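Local coordinates for homoprotocatechuate 2,3-dioxygenase (Brevibacterium fuscum, PDB 4Z6M), which uses an iron(II) centre and molecular oxygen to cleave the aromatic ring of homoprotocatechuate between carbons 2 and 3, in an extradiol fashion, at residues A[253-258]-A[292-297]. The protein carries 1 engineered substitution. Sequence-based numbering, arbitrary orientation.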
# COMPACT_ATOMS: atom_id res chain seq x y z
N ALA A 253 -1.95 -10.23 12.59
CA ALA A 253 -1.89 -10.29 11.14
C ALA A 253 -3.16 -9.76 10.50
O ALA A 253 -4.26 -9.84 11.06
CB ALA A 253 -1.67 -11.72 10.69
N PHE A 254 -3.00 -9.20 9.31
CA PHE A 254 -4.15 -8.83 8.49
C PHE A 254 -4.62 -10.14 7.80
O PHE A 254 -3.79 -10.96 7.42
CB PHE A 254 -3.72 -7.76 7.48
CG PHE A 254 -4.84 -7.03 6.81
CD1 PHE A 254 -5.41 -5.94 7.40
CD2 PHE A 254 -5.31 -7.42 5.57
CE1 PHE A 254 -6.44 -5.26 6.78
CE2 PHE A 254 -6.34 -6.75 4.96
CZ PHE A 254 -6.90 -5.67 5.57
N TYR A 255 -5.93 -10.35 7.67
CA TYR A 255 -6.45 -11.66 7.31
C TYR A 255 -7.72 -11.61 6.48
O TYR A 255 -8.44 -10.59 6.44
CB TYR A 255 -6.73 -12.47 8.58
CG TYR A 255 -7.97 -12.04 9.33
CD1 TYR A 255 -9.21 -12.54 9.00
CD2 TYR A 255 -7.92 -11.13 10.39
CE1 TYR A 255 -10.36 -12.15 9.66
CE2 TYR A 255 -9.06 -10.74 11.06
CZ TYR A 255 -10.29 -11.24 10.69
OH TYR A 255 -11.43 -10.88 11.38
N LEU A 256 -8.01 -12.77 5.89
CA LEU A 256 -9.23 -13.02 5.14
C LEU A 256 -9.48 -14.52 5.15
O LEU A 256 -8.52 -15.27 5.02
CB LEU A 256 -9.06 -12.56 3.69
CG LEU A 256 -10.25 -12.78 2.74
CD1 LEU A 256 -11.46 -11.97 3.16
CD2 LEU A 256 -9.83 -12.53 1.32
N TYR A 257 -10.73 -14.96 5.29
CA TYR A 257 -11.07 -16.37 5.10
C TYR A 257 -12.03 -16.55 3.94
O TYR A 257 -13.07 -15.89 3.88
CB TYR A 257 -11.69 -16.98 6.36
CG TYR A 257 -10.80 -16.90 7.58
CD1 TYR A 257 -9.83 -17.87 7.85
CD2 TYR A 257 -10.89 -15.81 8.45
CE1 TYR A 257 -9.03 -17.79 8.97
CE2 TYR A 257 -10.09 -15.72 9.54
CZ TYR A 257 -9.16 -16.70 9.80
OH TYR A 257 -8.38 -16.56 10.90
N ILE A 258 -11.69 -17.46 3.03
CA ILE A 258 -12.49 -17.78 1.88
C ILE A 258 -12.70 -19.29 1.82
O ILE A 258 -12.00 -20.07 2.49
CB ILE A 258 -11.87 -17.22 0.57
CG1 ILE A 258 -10.51 -17.86 0.31
CG2 ILE A 258 -11.76 -15.69 0.66
CD1 ILE A 258 -9.80 -17.34 -0.92
N ARG A 292 -9.98 -9.95 20.35
CA ARG A 292 -8.98 -11.00 20.31
C ARG A 292 -8.87 -11.64 18.92
O ARG A 292 -7.79 -12.04 18.53
CB ARG A 292 -9.26 -12.08 21.35
CG ARG A 292 -10.39 -13.03 20.95
CD ARG A 292 -11.08 -13.78 22.09
NE ARG A 292 -12.11 -14.64 21.52
CZ ARG A 292 -13.27 -14.18 21.09
NH1 ARG A 292 -13.60 -12.91 21.26
NH2 ARG A 292 -14.13 -15.00 20.51
N ARG A 293 -10.00 -11.80 18.21
CA ARG A 293 -9.99 -12.49 16.91
C ARG A 293 -10.03 -11.50 15.75
O ARG A 293 -9.29 -11.64 14.78
CB ARG A 293 -11.15 -13.49 16.84
CG ARG A 293 -10.87 -14.75 17.65
CD ARG A 293 -11.73 -15.92 17.25
NE ARG A 293 -11.39 -17.13 18.00
CZ ARG A 293 -10.42 -17.98 17.70
NH1 ARG A 293 -9.61 -17.77 16.68
NH2 ARG A 293 -10.27 -19.08 18.41
N ASP A 294 -10.89 -10.49 15.89
CA ASP A 294 -10.87 -9.30 15.05
C ASP A 294 -10.60 -8.11 15.96
O ASP A 294 -11.42 -7.77 16.82
CB ASP A 294 -12.18 -9.12 14.27
CG ASP A 294 -12.05 -8.06 13.25
OD1 ASP A 294 -11.48 -8.35 12.16
OD2 ASP A 294 -12.44 -6.92 13.53
N TRP A 295 -9.45 -7.48 15.73
CA TRP A 295 -8.98 -6.37 16.55
C TRP A 295 -9.91 -5.16 16.48
O TRP A 295 -9.95 -4.33 17.40
CB TRP A 295 -7.60 -5.99 16.02
CG TRP A 295 -6.86 -4.87 16.67
CD1 TRP A 295 -6.40 -3.75 16.07
CD2 TRP A 295 -6.35 -4.85 18.02
NE1 TRP A 295 -5.66 -2.99 16.95
CE2 TRP A 295 -5.63 -3.64 18.17
CE3 TRP A 295 -6.47 -5.70 19.13
CZ2 TRP A 295 -4.99 -3.30 19.35
CZ3 TRP A 295 -5.84 -5.32 20.34
CH2 TRP A 295 -5.13 -4.13 20.42
N TRP A 296 -10.66 -5.06 15.39
CA TRP A 296 -11.61 -3.97 15.16
C TRP A 296 -12.98 -4.26 15.74
O TRP A 296 -13.90 -3.44 15.62
CB TRP A 296 -11.70 -3.68 13.67
CG TRP A 296 -10.38 -3.52 12.99
CD1 TRP A 296 -9.19 -3.07 13.53
CD2 TRP A 296 -10.10 -3.83 11.62
NE1 TRP A 296 -8.22 -3.06 12.56
CE2 TRP A 296 -8.75 -3.51 11.38
CE3 TRP A 296 -10.88 -4.29 10.55
CZ2 TRP A 296 -8.16 -3.68 10.14
CZ3 TRP A 296 -10.29 -4.48 9.34
CH2 TRP A 296 -8.94 -4.20 9.14
N GLY A 297 -13.11 -5.43 16.37
CA GLY A 297 -14.33 -5.81 17.02
C GLY A 297 -15.41 -6.35 16.10
O GLY A 297 -16.52 -6.58 16.54
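A buried tyrosine-to-aspartate hydrogen bond, flanked by an aromatic contact, ties a metal-side strand of the vicinal oxygen chelate fold to the loop leading to helix 302-306. Tyr-255 OH donates to Asp-294 OD1 over 2.6 Å, meeting the oxygen on its anti side, 17° out of the carboxylate plane. Ring and carboxylate planes stand 80° apart, with OD1 at the ring's edge near its plane. With CG between the backbone N and the carbonyl carbon (chi1 75°), the phenol is directed to the 292-297 loop; His-248 stacks on its ring, and ND1 of that histidine is hydrogen-bonded to Arg-293 O. Asp-294 opens a type I turn closed by Gly-297 N to Asp-294 O at 2.9 Å. Beside this polar link, Phe-254 CE1 reaches the indole edge of Trp-296 at CH2, 3.6 Å away; NE1 of that indole bonds to Asp-230 of a second subunit. The phenol, packed on the iron ligand Glu-267 and about 7 Å from the iron, thus has its hydroxyl end held by a buried carboxylate whose OD2 accepts from Asn-298 N and weakly from Trp-296 N, joining the loop to the iron's second shell, while the histidine stack would hold the ring's turn.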